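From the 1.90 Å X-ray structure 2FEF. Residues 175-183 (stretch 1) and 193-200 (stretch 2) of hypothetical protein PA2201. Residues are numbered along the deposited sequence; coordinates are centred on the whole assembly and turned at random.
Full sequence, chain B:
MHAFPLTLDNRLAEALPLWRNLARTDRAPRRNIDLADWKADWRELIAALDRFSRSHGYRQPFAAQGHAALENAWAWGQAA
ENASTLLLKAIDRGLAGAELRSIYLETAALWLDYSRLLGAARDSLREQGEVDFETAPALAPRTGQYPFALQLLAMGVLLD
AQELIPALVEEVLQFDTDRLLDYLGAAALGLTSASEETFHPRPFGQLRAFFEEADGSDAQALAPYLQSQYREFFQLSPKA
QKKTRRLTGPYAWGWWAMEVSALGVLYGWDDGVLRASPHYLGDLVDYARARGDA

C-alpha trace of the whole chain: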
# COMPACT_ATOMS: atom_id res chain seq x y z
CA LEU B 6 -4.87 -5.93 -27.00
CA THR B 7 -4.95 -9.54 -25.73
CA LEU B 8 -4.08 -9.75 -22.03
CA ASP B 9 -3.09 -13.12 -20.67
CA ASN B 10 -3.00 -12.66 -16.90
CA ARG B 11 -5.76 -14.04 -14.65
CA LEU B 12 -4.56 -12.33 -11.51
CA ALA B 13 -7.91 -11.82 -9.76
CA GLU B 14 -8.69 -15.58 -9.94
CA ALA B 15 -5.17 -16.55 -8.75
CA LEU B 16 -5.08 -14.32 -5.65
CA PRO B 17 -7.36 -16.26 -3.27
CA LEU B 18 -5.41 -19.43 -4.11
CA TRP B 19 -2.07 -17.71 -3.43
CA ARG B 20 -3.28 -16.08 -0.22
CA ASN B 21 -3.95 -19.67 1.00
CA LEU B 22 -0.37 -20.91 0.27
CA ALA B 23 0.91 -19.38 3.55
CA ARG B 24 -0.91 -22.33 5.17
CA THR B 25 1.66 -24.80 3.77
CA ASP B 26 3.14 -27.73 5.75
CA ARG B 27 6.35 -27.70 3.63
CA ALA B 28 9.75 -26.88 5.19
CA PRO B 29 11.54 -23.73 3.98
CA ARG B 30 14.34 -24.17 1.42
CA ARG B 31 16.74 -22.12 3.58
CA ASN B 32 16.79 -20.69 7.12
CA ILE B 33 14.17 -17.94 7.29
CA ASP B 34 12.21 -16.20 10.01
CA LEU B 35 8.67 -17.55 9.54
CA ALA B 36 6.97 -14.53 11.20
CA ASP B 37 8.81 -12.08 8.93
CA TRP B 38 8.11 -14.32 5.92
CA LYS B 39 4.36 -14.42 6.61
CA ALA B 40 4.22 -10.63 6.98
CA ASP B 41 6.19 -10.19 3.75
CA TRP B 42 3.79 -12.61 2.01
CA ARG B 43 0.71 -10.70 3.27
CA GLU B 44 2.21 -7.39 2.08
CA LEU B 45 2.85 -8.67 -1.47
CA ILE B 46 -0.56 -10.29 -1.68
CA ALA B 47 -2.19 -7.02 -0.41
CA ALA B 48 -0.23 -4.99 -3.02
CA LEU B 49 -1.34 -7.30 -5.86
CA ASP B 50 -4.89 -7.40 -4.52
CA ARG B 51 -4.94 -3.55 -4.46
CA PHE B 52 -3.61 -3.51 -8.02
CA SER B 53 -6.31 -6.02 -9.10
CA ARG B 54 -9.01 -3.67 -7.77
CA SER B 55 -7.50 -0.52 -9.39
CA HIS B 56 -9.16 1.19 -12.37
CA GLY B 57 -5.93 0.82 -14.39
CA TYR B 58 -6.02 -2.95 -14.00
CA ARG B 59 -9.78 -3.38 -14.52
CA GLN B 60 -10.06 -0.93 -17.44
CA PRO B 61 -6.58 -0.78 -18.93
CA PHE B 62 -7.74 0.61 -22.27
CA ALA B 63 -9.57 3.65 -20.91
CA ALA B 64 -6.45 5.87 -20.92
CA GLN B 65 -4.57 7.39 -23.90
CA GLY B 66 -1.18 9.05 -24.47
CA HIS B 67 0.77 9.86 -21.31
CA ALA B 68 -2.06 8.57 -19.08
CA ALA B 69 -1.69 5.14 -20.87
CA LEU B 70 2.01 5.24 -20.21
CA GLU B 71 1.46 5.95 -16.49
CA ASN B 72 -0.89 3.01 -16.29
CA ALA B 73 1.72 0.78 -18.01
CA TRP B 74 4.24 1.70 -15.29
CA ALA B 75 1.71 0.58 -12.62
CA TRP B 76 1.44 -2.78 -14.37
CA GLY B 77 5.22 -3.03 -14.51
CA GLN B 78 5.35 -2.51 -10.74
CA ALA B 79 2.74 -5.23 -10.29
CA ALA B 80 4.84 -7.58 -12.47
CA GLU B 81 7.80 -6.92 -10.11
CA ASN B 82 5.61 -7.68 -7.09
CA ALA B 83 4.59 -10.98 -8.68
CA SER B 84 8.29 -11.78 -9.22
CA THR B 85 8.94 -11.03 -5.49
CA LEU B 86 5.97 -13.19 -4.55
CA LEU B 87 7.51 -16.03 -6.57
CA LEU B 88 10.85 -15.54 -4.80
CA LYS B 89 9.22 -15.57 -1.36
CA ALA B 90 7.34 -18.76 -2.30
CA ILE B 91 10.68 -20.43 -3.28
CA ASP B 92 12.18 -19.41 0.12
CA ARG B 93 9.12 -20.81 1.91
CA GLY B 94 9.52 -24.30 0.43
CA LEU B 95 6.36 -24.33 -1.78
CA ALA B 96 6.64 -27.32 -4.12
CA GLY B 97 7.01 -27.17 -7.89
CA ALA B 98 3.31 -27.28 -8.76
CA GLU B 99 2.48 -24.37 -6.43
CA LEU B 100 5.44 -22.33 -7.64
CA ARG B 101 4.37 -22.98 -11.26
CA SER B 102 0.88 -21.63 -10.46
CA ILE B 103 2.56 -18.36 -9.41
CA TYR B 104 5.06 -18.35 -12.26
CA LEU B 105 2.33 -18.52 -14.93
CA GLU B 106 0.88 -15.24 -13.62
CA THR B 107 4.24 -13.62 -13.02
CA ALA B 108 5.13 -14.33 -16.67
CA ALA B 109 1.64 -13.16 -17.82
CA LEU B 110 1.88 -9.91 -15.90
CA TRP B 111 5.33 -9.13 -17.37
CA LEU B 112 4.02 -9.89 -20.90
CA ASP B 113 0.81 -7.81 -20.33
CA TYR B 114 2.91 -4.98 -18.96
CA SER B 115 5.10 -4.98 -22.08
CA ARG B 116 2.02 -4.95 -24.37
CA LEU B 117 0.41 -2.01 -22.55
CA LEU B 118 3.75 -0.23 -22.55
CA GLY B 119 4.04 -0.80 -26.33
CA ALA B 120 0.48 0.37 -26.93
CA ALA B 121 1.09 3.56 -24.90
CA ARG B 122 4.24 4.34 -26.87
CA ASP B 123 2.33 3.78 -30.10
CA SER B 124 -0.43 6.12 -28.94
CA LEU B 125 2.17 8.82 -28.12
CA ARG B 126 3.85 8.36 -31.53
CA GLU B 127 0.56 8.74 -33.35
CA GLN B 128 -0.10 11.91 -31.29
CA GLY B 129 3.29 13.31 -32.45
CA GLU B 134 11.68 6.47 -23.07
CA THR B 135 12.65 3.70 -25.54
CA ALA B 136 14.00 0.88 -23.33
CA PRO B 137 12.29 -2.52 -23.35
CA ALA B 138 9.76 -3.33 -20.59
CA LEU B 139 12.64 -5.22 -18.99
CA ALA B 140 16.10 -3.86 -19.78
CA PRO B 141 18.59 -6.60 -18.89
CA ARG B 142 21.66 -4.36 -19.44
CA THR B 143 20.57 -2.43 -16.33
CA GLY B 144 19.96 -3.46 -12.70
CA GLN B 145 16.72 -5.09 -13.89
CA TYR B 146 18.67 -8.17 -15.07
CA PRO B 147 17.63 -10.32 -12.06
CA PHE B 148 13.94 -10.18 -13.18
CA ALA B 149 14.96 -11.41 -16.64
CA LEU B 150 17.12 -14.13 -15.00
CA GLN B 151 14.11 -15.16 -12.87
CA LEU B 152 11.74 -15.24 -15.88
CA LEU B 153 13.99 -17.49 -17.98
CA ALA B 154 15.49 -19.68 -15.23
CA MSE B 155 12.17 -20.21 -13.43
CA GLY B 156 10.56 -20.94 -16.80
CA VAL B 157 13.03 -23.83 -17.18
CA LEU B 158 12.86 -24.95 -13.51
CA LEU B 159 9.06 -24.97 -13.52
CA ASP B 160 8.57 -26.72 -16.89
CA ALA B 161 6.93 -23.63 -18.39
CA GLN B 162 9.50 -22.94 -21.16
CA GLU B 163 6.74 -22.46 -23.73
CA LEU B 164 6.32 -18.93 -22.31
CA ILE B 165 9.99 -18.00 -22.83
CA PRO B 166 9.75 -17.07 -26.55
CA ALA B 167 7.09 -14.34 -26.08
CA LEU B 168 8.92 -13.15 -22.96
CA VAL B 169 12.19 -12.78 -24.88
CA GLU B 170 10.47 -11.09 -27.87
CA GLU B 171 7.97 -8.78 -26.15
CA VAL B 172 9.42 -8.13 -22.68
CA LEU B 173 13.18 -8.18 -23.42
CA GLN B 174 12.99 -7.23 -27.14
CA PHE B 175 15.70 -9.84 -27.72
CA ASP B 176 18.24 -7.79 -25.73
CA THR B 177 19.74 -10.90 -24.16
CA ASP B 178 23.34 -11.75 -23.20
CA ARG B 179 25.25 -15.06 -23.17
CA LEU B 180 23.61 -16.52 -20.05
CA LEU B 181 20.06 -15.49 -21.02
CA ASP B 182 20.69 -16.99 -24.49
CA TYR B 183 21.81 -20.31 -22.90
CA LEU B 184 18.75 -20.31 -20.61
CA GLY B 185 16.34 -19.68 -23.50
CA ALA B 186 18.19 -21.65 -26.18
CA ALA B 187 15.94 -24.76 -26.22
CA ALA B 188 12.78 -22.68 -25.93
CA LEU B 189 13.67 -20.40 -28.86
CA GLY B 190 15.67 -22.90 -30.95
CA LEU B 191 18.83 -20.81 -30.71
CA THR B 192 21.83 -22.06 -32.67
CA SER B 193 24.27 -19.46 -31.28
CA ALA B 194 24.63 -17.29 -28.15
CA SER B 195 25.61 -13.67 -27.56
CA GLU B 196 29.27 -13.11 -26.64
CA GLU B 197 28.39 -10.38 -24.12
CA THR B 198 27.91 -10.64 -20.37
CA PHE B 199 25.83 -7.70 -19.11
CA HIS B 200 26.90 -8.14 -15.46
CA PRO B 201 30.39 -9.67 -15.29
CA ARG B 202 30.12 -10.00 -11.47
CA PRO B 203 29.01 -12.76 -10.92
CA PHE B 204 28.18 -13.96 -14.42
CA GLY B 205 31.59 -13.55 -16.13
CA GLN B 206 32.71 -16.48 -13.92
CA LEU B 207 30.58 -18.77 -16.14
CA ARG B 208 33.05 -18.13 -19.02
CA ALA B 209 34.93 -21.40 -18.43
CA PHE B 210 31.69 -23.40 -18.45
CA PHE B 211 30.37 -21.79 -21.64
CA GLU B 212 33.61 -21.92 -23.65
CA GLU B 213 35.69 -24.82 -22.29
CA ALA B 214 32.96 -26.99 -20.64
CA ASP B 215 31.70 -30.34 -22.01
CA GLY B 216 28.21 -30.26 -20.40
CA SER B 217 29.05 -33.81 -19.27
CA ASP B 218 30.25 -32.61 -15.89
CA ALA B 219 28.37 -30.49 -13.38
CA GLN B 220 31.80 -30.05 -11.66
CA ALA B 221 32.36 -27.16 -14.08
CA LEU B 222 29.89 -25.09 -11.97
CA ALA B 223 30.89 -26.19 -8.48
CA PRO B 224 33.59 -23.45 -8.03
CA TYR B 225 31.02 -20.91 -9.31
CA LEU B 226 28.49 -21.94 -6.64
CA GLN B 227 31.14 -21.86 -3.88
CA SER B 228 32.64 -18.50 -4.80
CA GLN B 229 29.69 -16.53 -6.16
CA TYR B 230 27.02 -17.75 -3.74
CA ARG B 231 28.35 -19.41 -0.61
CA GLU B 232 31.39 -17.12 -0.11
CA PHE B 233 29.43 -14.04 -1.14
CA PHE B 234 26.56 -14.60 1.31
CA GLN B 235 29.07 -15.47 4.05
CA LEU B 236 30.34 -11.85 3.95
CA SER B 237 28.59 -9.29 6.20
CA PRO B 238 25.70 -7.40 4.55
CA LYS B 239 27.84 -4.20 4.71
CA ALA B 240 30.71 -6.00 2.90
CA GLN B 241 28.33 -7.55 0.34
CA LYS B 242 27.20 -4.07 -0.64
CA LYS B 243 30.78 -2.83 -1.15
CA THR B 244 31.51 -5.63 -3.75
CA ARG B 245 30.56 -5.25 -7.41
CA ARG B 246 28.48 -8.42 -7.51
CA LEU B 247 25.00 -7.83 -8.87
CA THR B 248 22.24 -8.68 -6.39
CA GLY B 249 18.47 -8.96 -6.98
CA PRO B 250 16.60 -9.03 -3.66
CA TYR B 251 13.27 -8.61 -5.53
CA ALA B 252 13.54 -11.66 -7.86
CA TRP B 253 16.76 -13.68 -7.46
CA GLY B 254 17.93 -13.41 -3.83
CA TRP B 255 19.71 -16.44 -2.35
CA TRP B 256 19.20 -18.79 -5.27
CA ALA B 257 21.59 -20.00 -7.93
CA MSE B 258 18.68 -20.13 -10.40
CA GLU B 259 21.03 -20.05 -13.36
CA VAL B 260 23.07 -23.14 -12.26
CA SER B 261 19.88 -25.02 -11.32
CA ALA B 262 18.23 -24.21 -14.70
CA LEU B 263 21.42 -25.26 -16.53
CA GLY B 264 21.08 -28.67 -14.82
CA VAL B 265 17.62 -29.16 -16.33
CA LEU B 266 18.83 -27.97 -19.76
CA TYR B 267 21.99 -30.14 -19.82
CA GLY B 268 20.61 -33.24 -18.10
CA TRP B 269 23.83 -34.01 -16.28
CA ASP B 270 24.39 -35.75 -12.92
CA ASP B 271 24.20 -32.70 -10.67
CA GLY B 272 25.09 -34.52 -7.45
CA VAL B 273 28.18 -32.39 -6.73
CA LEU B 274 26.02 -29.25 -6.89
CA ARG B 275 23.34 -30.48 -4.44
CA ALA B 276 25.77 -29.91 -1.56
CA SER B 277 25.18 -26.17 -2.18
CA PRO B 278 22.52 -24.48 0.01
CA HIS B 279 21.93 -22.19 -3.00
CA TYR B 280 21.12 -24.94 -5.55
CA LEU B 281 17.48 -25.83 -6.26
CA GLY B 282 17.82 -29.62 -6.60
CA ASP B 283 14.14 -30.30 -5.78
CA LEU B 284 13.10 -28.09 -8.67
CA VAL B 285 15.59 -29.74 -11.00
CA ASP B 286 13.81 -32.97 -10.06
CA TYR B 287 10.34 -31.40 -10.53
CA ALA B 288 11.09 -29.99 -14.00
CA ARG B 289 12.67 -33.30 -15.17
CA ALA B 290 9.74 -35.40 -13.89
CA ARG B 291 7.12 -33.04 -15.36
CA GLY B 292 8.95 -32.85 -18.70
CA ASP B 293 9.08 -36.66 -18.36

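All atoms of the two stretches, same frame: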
# COMPACT_ATOMS: atom_id res chain seq x y z
N PHE B 175 14.51 -9.10 -27.32
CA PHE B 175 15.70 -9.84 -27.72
C PHE B 175 17.03 -9.24 -27.27
O PHE B 175 18.07 -9.59 -27.81
CB PHE B 175 15.70 -10.15 -29.23
CG PHE B 175 14.85 -11.33 -29.61
CD1 PHE B 175 15.34 -12.63 -29.48
CD2 PHE B 175 13.58 -11.15 -30.10
CE1 PHE B 175 14.56 -13.72 -29.84
CE2 PHE B 175 12.78 -12.24 -30.47
CZ PHE B 175 13.26 -13.52 -30.32
N ASP B 176 17.00 -8.38 -26.27
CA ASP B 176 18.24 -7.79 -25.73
C ASP B 176 18.77 -8.71 -24.62
O ASP B 176 18.71 -8.41 -23.44
CB ASP B 176 17.98 -6.36 -25.22
CG ASP B 176 19.27 -5.55 -24.93
OD1 ASP B 176 20.38 -5.97 -25.33
OD2 ASP B 176 19.16 -4.48 -24.30
N THR B 177 19.30 -9.86 -25.05
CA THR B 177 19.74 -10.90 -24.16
C THR B 177 21.26 -11.02 -24.28
O THR B 177 21.83 -10.68 -25.34
CB THR B 177 19.10 -12.24 -24.57
OG1 THR B 177 19.26 -12.42 -25.99
CG2 THR B 177 17.62 -12.25 -24.24
N ASP B 178 21.91 -11.47 -23.20
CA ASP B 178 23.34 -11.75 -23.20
C ASP B 178 23.62 -13.26 -23.20
O ASP B 178 22.70 -14.05 -23.40
CB ASP B 178 24.04 -11.03 -22.02
CG ASP B 178 23.77 -11.67 -20.66
OD1 ASP B 178 22.77 -12.42 -20.49
OD2 ASP B 178 24.56 -11.38 -19.73
N ARG B 179 24.87 -13.66 -22.98
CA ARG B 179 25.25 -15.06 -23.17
C ARG B 179 24.42 -16.00 -22.28
O ARG B 179 23.83 -16.97 -22.76
CB ARG B 179 26.73 -15.27 -22.91
CG ARG B 179 27.18 -16.75 -23.12
CD ARG B 179 28.69 -16.88 -23.13
NE ARG B 179 29.28 -16.46 -24.39
CZ ARG B 179 30.59 -16.44 -24.64
NH1 ARG B 179 31.44 -16.81 -23.69
NH2 ARG B 179 31.04 -16.05 -25.83
N LEU B 180 24.37 -15.69 -20.99
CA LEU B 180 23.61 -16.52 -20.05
C LEU B 180 22.12 -16.61 -20.41
O LEU B 180 21.55 -17.70 -20.46
CB LEU B 180 23.79 -16.06 -18.59
CG LEU B 180 22.88 -16.78 -17.57
CD1 LEU B 180 23.18 -18.29 -17.47
CD2 LEU B 180 22.95 -16.12 -16.20
N LEU B 181 21.49 -15.47 -20.67
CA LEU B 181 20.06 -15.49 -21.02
C LEU B 181 19.84 -16.29 -22.31
O LEU B 181 18.83 -17.02 -22.42
CB LEU B 181 19.47 -14.06 -21.16
CG LEU B 181 19.41 -13.21 -19.88
CD1 LEU B 181 18.87 -11.77 -20.17
CD2 LEU B 181 18.67 -13.93 -18.71
N ASP B 182 20.76 -16.16 -23.27
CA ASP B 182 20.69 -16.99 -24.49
C ASP B 182 20.81 -18.50 -24.21
O ASP B 182 20.04 -19.28 -24.78
CB ASP B 182 21.73 -16.56 -25.53
CG ASP B 182 21.36 -15.25 -26.24
OD1 ASP B 182 20.23 -14.74 -26.05
OD2 ASP B 182 22.21 -14.74 -27.02
N TYR B 183 21.75 -18.91 -23.35
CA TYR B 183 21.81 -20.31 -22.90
C TYR B 183 20.53 -20.78 -22.21
O TYR B 183 20.06 -21.87 -22.49
CB TYR B 183 23.02 -20.56 -22.00
CG TYR B 183 24.26 -20.91 -22.80
CD1 TYR B 183 24.95 -19.94 -23.51
CD2 TYR B 183 24.74 -22.22 -22.83
CE1 TYR B 183 26.09 -20.24 -24.25
CE2 TYR B 183 25.89 -22.54 -23.57
CZ TYR B 183 26.55 -21.54 -24.28
OH TYR B 183 27.67 -21.83 -25.02
N SER B 193 23.10 -20.16 -31.83
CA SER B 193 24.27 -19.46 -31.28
C SER B 193 23.89 -18.55 -30.10
O SER B 193 22.73 -18.17 -29.95
CB SER B 193 24.92 -18.61 -32.37
OG SER B 193 24.15 -17.44 -32.59
N ALA B 194 24.87 -18.18 -29.29
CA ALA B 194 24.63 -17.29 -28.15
C ALA B 194 25.43 -16.01 -28.30
O ALA B 194 26.49 -16.00 -28.93
CB ALA B 194 24.96 -18.00 -26.83
N SER B 195 24.92 -14.94 -27.69
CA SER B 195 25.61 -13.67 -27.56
C SER B 195 26.99 -13.90 -26.94
O SER B 195 27.18 -14.86 -26.19
CB SER B 195 24.79 -12.74 -26.66
OG SER B 195 25.47 -11.53 -26.39
N GLU B 196 27.95 -13.03 -27.25
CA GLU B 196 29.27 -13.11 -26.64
C GLU B 196 29.40 -12.17 -25.45
O GLU B 196 30.41 -12.20 -24.74
CB GLU B 196 30.36 -12.78 -27.66
CG GLU B 196 30.43 -13.75 -28.82
CD GLU B 196 31.50 -13.39 -29.81
OE1 GLU B 196 32.14 -12.32 -29.63
OE2 GLU B 196 31.70 -14.16 -30.77
N GLU B 197 28.38 -11.34 -25.22
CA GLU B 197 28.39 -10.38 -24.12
C GLU B 197 27.96 -11.00 -22.80
O GLU B 197 27.19 -11.97 -22.76
CB GLU B 197 27.46 -9.21 -24.41
CG GLU B 197 27.72 -8.43 -25.71
CD GLU B 197 26.76 -7.26 -25.86
OE1 GLU B 197 25.81 -7.35 -26.67
OE2 GLU B 197 26.93 -6.26 -25.14
N THR B 198 28.45 -10.40 -21.72
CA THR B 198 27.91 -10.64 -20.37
C THR B 198 27.56 -9.25 -19.79
O THR B 198 28.46 -8.42 -19.57
CB THR B 198 28.94 -11.36 -19.48
OG1 THR B 198 29.23 -12.66 -20.05
CG2 THR B 198 28.41 -11.55 -18.05
N PHE B 199 26.27 -9.00 -19.57
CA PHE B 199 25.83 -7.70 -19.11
C PHE B 199 26.33 -7.33 -17.71
O PHE B 199 26.54 -6.16 -17.42
CB PHE B 199 24.30 -7.56 -19.19
CG PHE B 199 23.75 -7.64 -20.60
CD1 PHE B 199 24.59 -7.46 -21.71
CD2 PHE B 199 22.41 -7.92 -20.82
CE1 PHE B 199 24.08 -7.55 -23.01
CE2 PHE B 199 21.89 -8.00 -22.11
CZ PHE B 199 22.73 -7.81 -23.20
N HIS B 200 26.50 -8.34 -16.85
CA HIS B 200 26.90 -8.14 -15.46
C HIS B 200 28.00 -9.14 -15.12
O HIS B 200 27.72 -10.25 -14.67
CB HIS B 200 25.67 -8.28 -14.57
CG HIS B 200 24.56 -7.35 -14.96
ND1 HIS B 200 24.48 -6.06 -14.48
CD2 HIS B 200 23.52 -7.50 -15.81
CE1 HIS B 200 23.44 -5.46 -15.02
NE2 HIS B 200 22.82 -6.32 -15.81
O HOH W 1 25.01 -10.92 -17.08

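A segment without regular secondary structure can be held against the start of a helix when the helix start lends a free backbone amide and the side chains of its cap and opening residues to the backbone polar groups of its neighbour. Residues 175-183 and 193-200 of PA2201 illustrate the principle: together they bury 533 Å², and all four hydrogen bonds between them engage main-chain atoms of the irregular stretch.

D178, the N-cap residue, serves its own helix and the neighbouring stretch at once. Its chi1 of 74° (p) and chi2 of -20° let the short carboxylate serve two purposes. OD1 accepts a weak capping bond from L181 N (3.3 Å), while OD2 accepts from F199 N across the contact (2.9 Å, 166°). A water donates to the same D178 OD2 (2.7 Å) and accepts from H200 N (3.0 Å), extending the carboxylate's reach by one residue. Aspartate suits this buried place because its two oxygens sit close to the backbone and can face different amides.

The same conformation leaves the methylene of D178 free to pack. F199, with chi1 at -63° (m), has a CA-to-CB bond that runs sideways, yet its ring end comes nearer and lies beneath D178 CB, which stands 3.4 Å from the centroid of the F199 ring and only 2° off the normal, a CH-pi contact over the face. At the ring edge, F199 CE2 lies 3.5 Å from D176 O, a carbonyl that the contact buries without a hydrogen-bonding partner.

One residue on, R179 offers both backbone and side chain. Its amide N, at the first turn of the helix and so not used by the helix's own bonding, donates to E197 O (2.9 Å). The side chain extends through chi1 and chi2, both t, then turns at chi3 (-78°, m), bringing R179 NE to S195 O at 3.2 Å. S195 O thus lies at the edge of the guanidinium, near its plane, while E196 O lies over one face.

D182, a turn further along, repeats the aspartate theme. With CA-to-CB directed toward the other stretch and chi1 at -74° (m), it accepts from S195 N through OD2 (2.8 Å) and from T177 OG1 through OD1 (2.5 Å), tying the helix to the loop before it. S195, at chi1 174° (t), turns its own hydroxyl back to its stretch, where OG accepts from E197 N (3.1 Å). Beyond the polar network, the small methyl of A194 packs against Y183, A194 CB lying 3.6 Å from Y183 CE1.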